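PDB 4ZRX: F5/8 type C domain protein from Bacteroides ovatus, which probably acts as an alpha-L-fucosidase, releasing L-fucose from glycans, and carries an F5/8 type C domain that may bind carbohydrate. Local coordinates for residues 39-43 with 424-428; 237-241 with 399-403; 366-372 with 446-452; 386-392 with 454-460. All blocks are in the same frame, centred on the assembly; numbering follows the deposited sequence.

Interaction 1 (39-43 with 424-428); sequences WQQME and GYKRM. With EDO (1,2-ethanediol), chain F.
The last turn of helix 34-42 faces a short irregular run that leads into strand 427-431; the nearest CA atoms are Gln40 and Tyr425, 7.5 Å apart. Helical angles hold through Met42, then Glu43 leaves them with positive phi (72/-47), and its CA-to-CB bond points toward 424-428. Tyr425 (chi1 t, chi2 72°) extends its ring alongside the helix. Gln40 (chi1 t, chi2 p) covers one ring face with a CH-pi contact, CG lying 3.8 Å from the Tyr425 centroid and 28° off the normal. At the ring's edge, Tyr425 OH donates to Glu43 OE2 at 2.6 Å. Glu43 (chi1 m, chi2 t) brings OE2 to Lys426 NZ as well, a salt bridge at 2.7 Å. This is a domain interface of the two-domain fucosidase core: 39-43 belongs to the TIM barrel, 424-428 to the beta-sandwich that follows it. Lys426 is t, t, m, t, with its aliphatic part against Met390 and Gln392. A 1,2-ethanediol, probably from the crystallisation liquor, donates from O1 to Glu43 OE1 (2.7 Å) and accepts weakly at O2 from Lys426 NZ (2.9 Å). Gln41 (m, m) bonds through NE2 to Tyr37 O; that NE2 lies 3.5 Å from Tyr425 CE1.

Interaction 2 (237-241 with 399-403); sequences TEWNA and QRVEA
Residues 237-241 run extended as far as Trp239 (phi -90 to -120°, psi 101 to 110°), then kink at Asn240 (-88/-15). Their direction from CA 238 to CA 241 makes 131° with that from CA 399 to CA 402, and Ala241 and Gln399 have the nearest CA atoms, 6.7 Å apart. Glu238 turns its CA-to-CB bond away, its carboxylate forming salt bridges with Arg225 and Arg235, but its carbonyl O accepts from Gln399 NE2 at 2.9 Å and an almost linear 177°. Trp239 (chi1 m, chi2 105°) lays its indole beside residues 399-402: CE3 is 3.5 Å from Gln399 CD, while CH2 is 3.6 Å from Val401 O and, near the ring plane, 3.8 Å from Glu402 CG. The segments join the TIM barrel to the beta-sandwich domain, and Arg447 from the sandwich adds a cation-pi contact to this indole. Asn240 N donates to Gln399 OE1 (2.8 Å, 152°). The extended Gln399 side chain (t, t) therefore presents its amide to the 238 carbonyl and 240 amide much as the N-H and C=O of one residue in a parallel strand would. Ala241 points its CA-to-CB bond toward 399-403, its N 3.6 Å from Gln399 OE1. Within strand 401-410, Glu402 and Ala403 both face Glu445 in a classic beta bulge.

Interaction 3 (366-372 with 446-452); sequences KYWSTTS and CRLTAYV
Trp368 (chi1 t, chi2 34°) lays its indole against Val452, with CE3 3.7 Å from Val452 CB. The two residues form a hydrogen-bonded pair of antiparallel strands 368-370 and 450-452, whose axes approach to 4.8 Å with their directions 159° apart. Trp368 N donates to Val452 O at 2.9 Å and Val452 N to Trp368 O at 2.8 Å. Ser369 and Tyr451 follow as a non-hydrogen-bonded pair with CA atoms 4.7 Å apart. Next, Thr370 and Ala450 pair again: Thr370 N to Ala450 O 2.9 Å, Ala450 N to Thr370 O 2.8 Å. The side chains of Trp368, Thr370, Ala450 and Val452 share one face, from which Trp368 meets Val441, Ile443, Ala376 and Tyr378 of the second sheet. Ser369 and Tyr451 take the other face; there Ser369 OG approaches the Tyr451 ring edge (CD1, 3.4 Å), and the Tyr367 ring lies near parallel to that of Tyr451 (27°) but slid so far that overlap is slight, centroids 5.9 Å apart. Tyr367 OH bonds to Asp394. Between strands 438-446 and 450-458, Leu448 has positive phi (48/-138), and Cys446 N, ending the former, donates to Ser372 OG at 3.1 Å. Strand 368-370 thus borders a four-stranded antiparallel sheet, where 366-372 leaves for the facing sheet of a beta-sandwich and 446-452 arrives from it.

Interaction 4 (386-392 with 454-460); sequences INLVMLQ and QVAAYYA
A classic beta bulge opens this pairing: Asn387 and Leu388 both face Tyr458, whose O accepts from Asn387 N at 3.0 Å and, weakly, from Leu388 N at 3.2 Å. The chain turns a corner at Asn387 (-144/17), and the Asn387 side chain (chi1 p, chi2 11°) engages the backbone of Ala460 twice, OD1 accepting from Ala460 N at 2.8 Å and ND2 donating to Ala460 O at 2.9 Å. Beyond the bulge, strands 388-392 and 454-458 run antiparallel, axes 4.5 Å apart and directions at 165°. Leu388-Tyr458, Met390-Ala456 and Gln392-Gln454 are the hydrogen-bonded pairs: Tyr458 N to Leu388 O 2.8 Å, Met390 N to Ala456 O and Ala456 N to Met390 O both 2.9 Å, and Gln392 N to Gln454 O 2.9 Å, with a weak return from Gln454 N to Gln392 O at 3.4 Å. Their side chains share a face, where Gln454 NE2 donates to Gln392 OE1 (2.9 Å), selenomethionine Met390 brings CE to 4.0 Å from Ala456 CB, and Tyr458 (chi1 m) meets Phe356 of helix 339-356 edge-to-face. Val389-Ala457 and Leu391-Val455 occupy the opposite face; Leu391 CD2 lies 3.6 Å from Val455 CG2, and Val389, Val455 and Ala457 touch Leu439. These are the central strands of a beta-sandwich sheet, one face toward its partner sheet, the other toward the TIM barrel.

In the fold
Interactions 3 and 4 share strand 450-458 and rest on regular antiparallel backbone pairing; interaction 4 is buried mid-sheet, whereas interaction 3 sits at the sheet's border and is partly exposed. Interactions 1 and 2 instead join the barrel to the sandwich, through side chains that meet side chains in interaction 1 and largely backbone in interaction 2: the first is a surface contact built on charge and a tyrosine, the second a buried one built on a glutamine amide and an indole. They touch each other, Gly424 CA lying 4.1 Å from Gln399 NE2. Sheet neighbours tie interaction 1 to interaction 4, with Arg427 O 2.8 Å from Leu391 N, while Arg400 O, 2.8 Å from Arg447 N, links interactions 2 and 3.

Interaction 1 (39-43 with 424-428)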
# COMPACT_ATOMS: atom_id res chain seq x y z
N TRP A 39 -5.31 -15.70 -8.66
CA TRP A 39 -5.02 -14.72 -7.61
C TRP A 39 -4.67 -13.36 -8.20
O TRP A 39 -5.20 -12.33 -7.77
CB TRP A 39 -3.91 -15.28 -6.72
CG TRP A 39 -3.37 -14.28 -5.73
CD1 TRP A 39 -3.82 -13.99 -4.47
CD2 TRP A 39 -2.23 -13.47 -5.94
NE1 TRP A 39 -3.05 -13.00 -3.91
CE2 TRP A 39 -2.09 -12.64 -4.80
CE3 TRP A 39 -1.38 -13.29 -7.02
CZ2 TRP A 39 -1.05 -11.69 -4.70
CZ3 TRP A 39 -0.35 -12.37 -6.91
CH2 TRP A 39 -0.23 -11.57 -5.75
N GLN A 40 -3.81 -13.38 -9.21
CA GLN A 40 -3.33 -12.17 -9.87
C GLN A 40 -4.51 -11.37 -10.45
O GLN A 40 -4.55 -10.15 -10.39
CB GLN A 40 -2.37 -12.55 -11.01
CG GLN A 40 -1.58 -11.41 -11.57
CD GLN A 40 -0.35 -11.14 -10.77
OE1 GLN A 40 0.56 -11.94 -10.78
NE2 GLN A 40 -0.31 -10.03 -10.04
N GLN A 41 -5.48 -12.08 -10.99
CA GLN A 41 -6.66 -11.46 -11.59
C GLN A 41 -7.50 -10.70 -10.62
O GLN A 41 -8.22 -9.77 -11.04
CB GLN A 41 -7.56 -12.41 -12.32
CG GLN A 41 -6.89 -13.39 -13.19
CD GLN A 41 -6.14 -12.81 -14.27
OE1 GLN A 41 -6.68 -12.00 -15.04
NE2 GLN A 41 -4.85 -13.21 -14.41
N MSE A 42 -7.44 -11.05 -9.34
CA MSE A 42 -8.24 -10.29 -8.38
C MSE A 42 -7.89 -8.84 -8.33
O MSE A 42 -8.78 -8.02 -8.16
CB MSE A 42 -8.16 -10.89 -6.98
CG MSE A 42 -8.61 -12.33 -6.91
SE MSE A 42 -8.70 -12.93 -5.05
CE MSE A 42 -6.83 -12.92 -4.71
N GLU A 43 -6.59 -8.54 -8.32
CA GLU A 43 -6.00 -7.21 -8.31
C GLU A 43 -6.13 -6.47 -7.00
O GLU A 43 -5.15 -5.85 -6.59
CB GLU A 43 -6.52 -6.27 -9.43
CG GLU A 43 -6.29 -6.79 -10.82
CD GLU A 43 -6.68 -5.82 -11.94
OE1 GLU A 43 -7.26 -4.73 -11.65
OE2 GLU A 43 -6.49 -6.23 -13.12
N GLY A 424 4.50 -7.39 -17.29
CA GLY A 424 3.93 -8.41 -16.44
C GLY A 424 2.42 -8.50 -16.62
O GLY A 424 1.86 -8.27 -17.69
N TYR A 425 1.75 -8.78 -15.51
CA TYR A 425 0.32 -8.82 -15.54
C TYR A 425 -0.33 -7.51 -15.95
O TYR A 425 -1.27 -7.48 -16.79
CB TYR A 425 -0.23 -9.27 -14.18
CG TYR A 425 -1.71 -9.16 -14.08
CD1 TYR A 425 -2.53 -10.02 -14.75
CD2 TYR A 425 -2.27 -8.07 -13.42
CE1 TYR A 425 -3.92 -9.86 -14.70
CE2 TYR A 425 -3.60 -7.91 -13.37
CZ TYR A 425 -4.42 -8.80 -14.00
OH TYR A 425 -5.77 -8.57 -13.95
N LYS A 426 0.18 -6.42 -15.42
CA LYS A 426 -0.38 -5.09 -15.66
C LYS A 426 0.62 -4.05 -15.26
O LYS A 426 1.17 -4.12 -14.18
CB LYS A 426 -1.67 -4.91 -14.92
CG LYS A 426 -2.42 -3.65 -15.19
CD LYS A 426 -3.84 -3.67 -14.67
CE LYS A 426 -4.69 -4.53 -15.53
NZ LYS A 426 -6.17 -4.47 -15.19
N ARG A 427 0.80 -3.05 -16.12
CA ARG A 427 1.65 -1.91 -15.86
C ARG A 427 0.92 -0.67 -16.36
O ARG A 427 0.37 -0.68 -17.50
CB ARG A 427 2.96 -2.05 -16.59
CG ARG A 427 3.92 -0.84 -16.48
CD ARG A 427 4.36 -0.56 -15.07
NE ARG A 427 5.63 0.19 -15.03
CZ ARG A 427 5.76 1.50 -14.80
NH1 ARG A 427 4.77 2.30 -14.46
NH2 ARG A 427 6.99 1.99 -14.79
N MSE A 428 0.85 0.34 -15.51
CA MSE A 428 0.22 1.60 -15.89
C MSE A 428 1.22 2.74 -15.81
O MSE A 428 2.08 2.77 -14.92
CB MSE A 428 -1.01 1.90 -15.08
CG MSE A 428 -2.03 0.85 -15.31
SE MSE A 428 -3.83 1.08 -14.60
CE MSE A 428 -3.56 0.38 -12.85
C1 EDO F . -8.68 -2.24 -13.53
O1 EDO F . -8.78 -3.68 -13.55
C2 EDO F . -7.26 -1.68 -13.76
O2 EDO F . -6.98 -1.66 -15.17
O HOH W 1 -9.06 -9.14 -13.57

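Interaction 2 (237-241 with 399-403)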
# COMPACT_ATOMS: atom_id res chain seq x y z
N THR A 237 10.15 -1.80 -11.66
CA THR A 237 10.64 -2.98 -12.34
C THR A 237 10.33 -4.15 -11.41
O THR A 237 11.01 -4.33 -10.38
CB THR A 237 12.12 -2.92 -12.54
OG1 THR A 237 12.48 -1.78 -13.30
CG2 THR A 237 12.70 -4.19 -13.21
N GLU A 238 9.24 -4.88 -11.74
CA GLU A 238 8.76 -5.95 -10.87
C GLU A 238 8.78 -7.28 -11.62
O GLU A 238 7.90 -7.53 -12.50
CB GLU A 238 7.37 -5.64 -10.34
CG GLU A 238 6.89 -6.63 -9.25
CD GLU A 238 7.61 -6.51 -7.92
OE1 GLU A 238 7.44 -5.51 -7.18
OE2 GLU A 238 8.43 -7.41 -7.56
N TRP A 239 9.79 -8.08 -11.30
CA TRP A 239 9.98 -9.45 -11.84
C TRP A 239 9.26 -10.44 -10.93
O TRP A 239 9.66 -10.65 -9.78
CB TRP A 239 11.46 -9.81 -11.91
CG TRP A 239 12.12 -9.17 -13.06
CD1 TRP A 239 12.96 -8.11 -13.02
CD2 TRP A 239 11.91 -9.47 -14.45
NE1 TRP A 239 13.29 -7.74 -14.28
CE2 TRP A 239 12.68 -8.55 -15.18
CE3 TRP A 239 11.16 -10.41 -15.13
CZ2 TRP A 239 12.71 -8.53 -16.55
CZ3 TRP A 239 11.17 -10.38 -16.52
CH2 TRP A 239 11.97 -9.44 -17.21
N ASN A 240 8.18 -11.03 -11.43
CA ASN A 240 7.52 -12.10 -10.71
C ASN A 240 8.07 -13.46 -11.03
O ASN A 240 7.79 -14.44 -10.34
CB ASN A 240 6.02 -11.97 -10.91
CG ASN A 240 5.45 -10.78 -10.14
OD1 ASN A 240 6.02 -10.36 -9.11
ND2 ASN A 240 4.39 -10.25 -10.61
N ALA A 241 8.85 -13.53 -12.11
CA ALA A 241 9.78 -14.62 -12.33
C ALA A 241 11.07 -14.15 -11.61
O ALA A 241 11.79 -13.31 -12.12
CB ALA A 241 10.03 -14.83 -13.85
N GLN A 399 6.94 -14.05 -18.23
CA GLN A 399 7.17 -12.62 -18.13
C GLN A 399 8.40 -12.27 -18.94
O GLN A 399 9.46 -12.75 -18.62
CB GLN A 399 7.37 -12.22 -16.65
CG GLN A 399 7.46 -10.71 -16.54
CD GLN A 399 7.63 -10.19 -15.16
OE1 GLN A 399 7.53 -10.92 -14.17
NE2 GLN A 399 7.76 -8.88 -15.06
N ARG A 400 8.27 -11.40 -19.94
CA ARG A 400 9.35 -11.24 -20.93
C ARG A 400 9.80 -9.83 -21.20
O ARG A 400 10.94 -9.63 -21.53
CB ARG A 400 8.91 -11.89 -22.24
CG ARG A 400 8.57 -13.36 -22.03
CD ARG A 400 8.22 -14.04 -23.30
NE ARG A 400 7.92 -15.45 -23.07
CZ ARG A 400 8.00 -16.40 -24.00
NH1 ARG A 400 8.33 -16.10 -25.26
NH2 ARG A 400 7.68 -17.64 -23.69
N VAL A 401 8.92 -8.86 -21.09
CA VAL A 401 9.26 -7.48 -21.42
C VAL A 401 10.23 -6.91 -20.40
O VAL A 401 10.10 -7.08 -19.19
CB VAL A 401 8.02 -6.59 -21.62
CG1 VAL A 401 8.40 -5.13 -21.87
CG2 VAL A 401 7.21 -7.11 -22.81
N GLU A 402 11.32 -6.33 -20.95
CA GLU A 402 12.37 -5.73 -20.15
C GLU A 402 12.50 -4.20 -20.28
O GLU A 402 12.97 -3.56 -19.34
CB GLU A 402 13.69 -6.36 -20.47
CG GLU A 402 13.74 -7.81 -20.09
CD GLU A 402 14.99 -8.51 -20.58
OE1 GLU A 402 15.27 -8.36 -21.80
OE2 GLU A 402 15.73 -9.21 -19.76
N ALA A 403 12.13 -3.64 -21.43
CA ALA A 403 12.08 -2.18 -21.61
C ALA A 403 11.13 -1.82 -22.72
O ALA A 403 11.04 -2.54 -23.73
CB ALA A 403 13.47 -1.65 -21.95

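Interaction 3 (366-372 with 446-452)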
# COMPACT_ATOMS: atom_id res chain seq x y z
N LYS A 366 -5.73 -6.68 -29.71
CA LYS A 366 -5.04 -7.31 -30.76
C LYS A 366 -3.80 -7.88 -30.17
O LYS A 366 -2.88 -7.09 -29.83
CB LYS A 366 -4.70 -6.30 -31.87
CG LYS A 366 -3.99 -6.88 -33.06
CD LYS A 366 -3.87 -5.85 -34.20
CE LYS A 366 -3.23 -6.47 -35.46
NZ LYS A 366 -3.28 -5.54 -36.65
N TYR A 367 -3.71 -9.20 -30.10
CA TYR A 367 -2.59 -9.86 -29.47
C TYR A 367 -1.35 -9.58 -30.33
O TYR A 367 -1.37 -9.71 -31.58
CB TYR A 367 -2.88 -11.34 -29.35
CG TYR A 367 -2.00 -12.20 -28.48
CD1 TYR A 367 -0.81 -12.78 -28.97
CD2 TYR A 367 -2.38 -12.53 -27.19
CE1 TYR A 367 -0.04 -13.66 -28.18
CE2 TYR A 367 -1.62 -13.39 -26.39
CZ TYR A 367 -0.45 -13.94 -26.89
OH TYR A 367 0.26 -14.81 -26.16
N TRP A 368 -0.27 -9.19 -29.68
CA TRP A 368 0.92 -8.69 -30.36
C TRP A 368 2.14 -9.48 -29.95
O TRP A 368 2.48 -9.49 -28.77
CB TRP A 368 1.06 -7.20 -30.07
CG TRP A 368 2.29 -6.61 -30.63
CD1 TRP A 368 2.92 -6.95 -31.82
CD2 TRP A 368 3.02 -5.55 -30.08
NE1 TRP A 368 4.01 -6.16 -32.00
CE2 TRP A 368 4.09 -5.29 -30.95
CE3 TRP A 368 2.85 -4.76 -28.94
CZ2 TRP A 368 5.04 -4.30 -30.68
CZ3 TRP A 368 3.79 -3.78 -28.67
CH2 TRP A 368 4.85 -3.54 -29.57
N SER A 369 2.73 -10.19 -30.92
CA SER A 369 3.93 -10.94 -30.67
C SER A 369 5.12 -10.18 -31.27
O SER A 369 5.11 -9.89 -32.48
CB SER A 369 3.83 -12.29 -31.34
OG SER A 369 2.70 -12.99 -30.91
N THR A 370 6.15 -9.92 -30.49
CA THR A 370 7.26 -9.12 -30.99
C THR A 370 8.56 -9.42 -30.34
O THR A 370 8.62 -9.83 -29.20
CB THR A 370 6.95 -7.56 -30.83
OG1 THR A 370 7.91 -6.79 -31.56
CG2 THR A 370 6.94 -7.13 -29.42
N THR A 371 9.65 -9.12 -31.03
CA THR A 371 10.96 -9.14 -30.43
C THR A 371 11.44 -7.72 -30.26
O THR A 371 10.70 -6.77 -30.52
CB THR A 371 11.96 -9.91 -31.31
OG1 THR A 371 12.02 -9.29 -32.60
CG2 THR A 371 11.49 -11.34 -31.48
N SER A 372 12.66 -7.58 -29.74
CA SER A 372 13.18 -6.28 -29.37
C SER A 372 13.20 -5.35 -30.57
O SER A 372 13.63 -5.72 -31.66
CB SER A 372 14.60 -6.43 -28.77
OG SER A 372 14.57 -7.21 -27.58
N CYS A 446 13.32 -7.42 -24.73
CA CYS A 446 12.52 -8.50 -24.13
C CYS A 446 13.28 -9.78 -24.17
O CYS A 446 14.27 -9.91 -24.94
CB CYS A 446 11.18 -8.63 -24.78
SG CYS A 446 11.21 -8.99 -26.59
N ARG A 447 12.82 -10.72 -23.37
CA ARG A 447 13.32 -12.07 -23.37
C ARG A 447 12.55 -12.87 -24.39
O ARG A 447 11.33 -12.88 -24.37
CB ARG A 447 13.17 -12.68 -21.98
CG ARG A 447 13.89 -11.82 -20.93
CD ARG A 447 13.63 -12.32 -19.50
NE ARG A 447 14.42 -11.53 -18.57
CZ ARG A 447 14.55 -11.76 -17.27
NH1 ARG A 447 13.91 -12.77 -16.66
NH2 ARG A 447 15.31 -10.94 -16.56
N LEU A 448 13.29 -13.59 -25.27
CA LEU A 448 12.62 -14.32 -26.35
C LEU A 448 11.62 -13.41 -27.08
O LEU A 448 11.99 -12.30 -27.38
CB LEU A 448 11.94 -15.57 -25.86
CG LEU A 448 12.80 -16.64 -25.19
CD1 LEU A 448 11.99 -17.92 -24.90
CD2 LEU A 448 14.05 -16.99 -26.00
N THR A 449 10.41 -13.89 -27.42
CA THR A 449 9.38 -13.08 -28.04
C THR A 449 8.37 -12.62 -27.00
O THR A 449 7.82 -13.47 -26.30
CB THR A 449 8.72 -13.88 -29.16
OG1 THR A 449 9.71 -14.22 -30.12
CG2 THR A 449 7.65 -13.08 -29.87
N ALA A 450 8.11 -11.31 -26.90
CA ALA A 450 7.11 -10.77 -26.00
C ALA A 450 5.72 -10.93 -26.57
O ALA A 450 5.56 -10.82 -27.78
CB ALA A 450 7.36 -9.30 -25.77
N TYR A 451 4.77 -11.17 -25.70
CA TYR A 451 3.34 -11.30 -26.06
C TYR A 451 2.53 -10.24 -25.30
O TYR A 451 2.32 -10.37 -24.10
CB TYR A 451 2.85 -12.70 -25.70
CG TYR A 451 3.62 -13.76 -26.41
CD1 TYR A 451 3.69 -13.80 -27.79
CD2 TYR A 451 4.30 -14.74 -25.71
CE1 TYR A 451 4.43 -14.80 -28.43
CE2 TYR A 451 5.04 -15.71 -26.34
CZ TYR A 451 5.10 -15.73 -27.69
OH TYR A 451 5.86 -16.71 -28.31
N VAL A 452 2.19 -9.16 -25.96
CA VAL A 452 1.40 -8.10 -25.39
C VAL A 452 -0.05 -8.36 -25.70
O VAL A 452 -0.44 -8.40 -26.87
CB VAL A 452 1.82 -6.73 -25.93
CG1 VAL A 452 0.90 -5.65 -25.46
CG2 VAL A 452 3.25 -6.42 -25.53

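Interaction 4 (386-392 with 454-460)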
# COMPACT_ATOMS: atom_id res chain seq x y z
N ILE A 386 -5.77 11.86 -23.20
CA ILE A 386 -5.35 10.81 -22.34
C ILE A 386 -4.20 11.24 -21.48
O ILE A 386 -3.40 12.07 -21.85
CB ILE A 386 -4.96 9.54 -23.16
CG1 ILE A 386 -3.89 9.80 -24.21
CG2 ILE A 386 -6.20 9.01 -23.86
CD1 ILE A 386 -3.27 8.54 -24.74
N ASN A 387 -4.10 10.64 -20.30
CA ASN A 387 -2.97 10.80 -19.40
C ASN A 387 -2.57 9.56 -18.63
O ASN A 387 -1.82 9.65 -17.62
CB ASN A 387 -3.23 11.97 -18.45
CG ASN A 387 -4.45 11.76 -17.58
OD1 ASN A 387 -5.00 10.68 -17.51
ND2 ASN A 387 -4.83 12.79 -16.87
N LEU A 388 -3.07 8.40 -19.11
CA LEU A 388 -2.90 7.11 -18.49
C LEU A 388 -2.94 6.05 -19.55
O LEU A 388 -3.88 5.99 -20.34
CB LEU A 388 -3.99 6.86 -17.41
CG LEU A 388 -4.16 5.50 -16.79
CD1 LEU A 388 -2.95 5.07 -16.13
CD2 LEU A 388 -5.38 5.52 -15.84
N VAL A 389 -1.91 5.24 -19.56
CA VAL A 389 -1.83 4.06 -20.45
C VAL A 389 -1.63 2.84 -19.59
O VAL A 389 -0.85 2.86 -18.63
CB VAL A 389 -0.75 4.24 -21.50
CG1 VAL A 389 -0.46 2.97 -22.31
CG2 VAL A 389 -1.12 5.35 -22.40
N MSE A 390 -2.31 1.77 -19.98
CA MSE A 390 -2.23 0.48 -19.33
C MSE A 390 -1.78 -0.57 -20.34
O MSE A 390 -2.29 -0.61 -21.49
CB MSE A 390 -3.61 0.13 -18.75
CG MSE A 390 -3.60 -1.15 -17.97
SE MSE A 390 -4.42 -2.51 -18.94
CE MSE A 390 -6.17 -2.20 -18.60
N LEU A 391 -0.85 -1.42 -19.94
CA LEU A 391 -0.33 -2.48 -20.74
C LEU A 391 -0.42 -3.81 -19.99
O LEU A 391 -0.25 -3.82 -18.74
CB LEU A 391 1.12 -2.21 -21.10
CG LEU A 391 1.37 -0.79 -21.60
CD1 LEU A 391 2.80 -0.52 -21.53
CD2 LEU A 391 0.90 -0.66 -23.01
N GLN A 392 -0.64 -4.91 -20.75
CA GLN A 392 -0.54 -6.25 -20.17
C GLN A 392 0.22 -7.19 -21.08
O GLN A 392 0.04 -7.11 -22.31
CB GLN A 392 -1.93 -6.85 -19.93
CG GLN A 392 -2.82 -5.98 -19.09
CD GLN A 392 -4.14 -6.66 -18.70
OE1 GLN A 392 -5.15 -6.52 -19.40
NE2 GLN A 392 -4.13 -7.41 -17.61
N GLN A 454 -2.85 -6.71 -24.12
CA GLN A 454 -3.73 -5.52 -24.12
C GLN A 454 -2.96 -4.23 -23.97
O GLN A 454 -2.02 -4.13 -23.16
CB GLN A 454 -4.79 -5.58 -23.03
CG GLN A 454 -5.79 -4.40 -23.15
CD GLN A 454 -7.04 -4.46 -22.27
OE1 GLN A 454 -8.04 -3.87 -22.62
NE2 GLN A 454 -6.97 -5.10 -21.12
N VAL A 455 -3.44 -3.23 -24.69
CA VAL A 455 -3.10 -1.86 -24.45
C VAL A 455 -4.38 -1.08 -24.34
O VAL A 455 -5.30 -1.22 -25.19
CB VAL A 455 -2.27 -1.31 -25.66
CG1 VAL A 455 -1.96 0.18 -25.52
CG2 VAL A 455 -0.95 -2.08 -25.75
N ALA A 456 -4.45 -0.22 -23.34
CA ALA A 456 -5.64 0.58 -23.03
C ALA A 456 -5.19 1.99 -22.62
O ALA A 456 -4.01 2.21 -22.27
CB ALA A 456 -6.48 -0.05 -21.96
N ALA A 457 -6.07 2.98 -22.71
CA ALA A 457 -5.71 4.36 -22.36
C ALA A 457 -6.90 5.12 -21.89
O ALA A 457 -8.05 4.86 -22.34
CB ALA A 457 -5.06 5.08 -23.53
N TYR A 458 -6.66 6.01 -20.95
CA TYR A 458 -7.72 6.70 -20.22
C TYR A 458 -7.30 8.11 -19.88
O TYR A 458 -6.14 8.49 -19.98
CB TYR A 458 -8.03 5.96 -18.89
CG TYR A 458 -8.31 4.49 -19.02
CD1 TYR A 458 -7.27 3.58 -18.94
CD2 TYR A 458 -9.62 4.00 -19.23
CE1 TYR A 458 -7.51 2.23 -19.08
CE2 TYR A 458 -9.86 2.62 -19.30
CZ TYR A 458 -8.78 1.77 -19.32
OH TYR A 458 -9.05 0.43 -19.37
N TYR A 459 -8.29 8.87 -19.47
CA TYR A 459 -8.12 10.16 -18.82
C TYR A 459 -8.49 9.98 -17.35
O TYR A 459 -9.64 9.65 -17.04
CB TYR A 459 -8.99 11.24 -19.44
CG TYR A 459 -8.70 12.58 -18.77
CD1 TYR A 459 -7.58 13.33 -19.16
CD2 TYR A 459 -9.47 13.06 -17.74
CE1 TYR A 459 -7.29 14.55 -18.53
CE2 TYR A 459 -9.17 14.28 -17.10
CZ TYR A 459 -8.08 14.99 -17.50
OH TYR A 459 -7.75 16.22 -16.93
N ALA A 460 -7.49 10.12 -16.47
CA ALA A 460 -7.67 10.08 -15.01
C ALA A 460 -7.67 11.53 -14.51
O ALA A 460 -6.70 12.25 -14.72
CB ALA A 460 -6.58 9.34 -14.36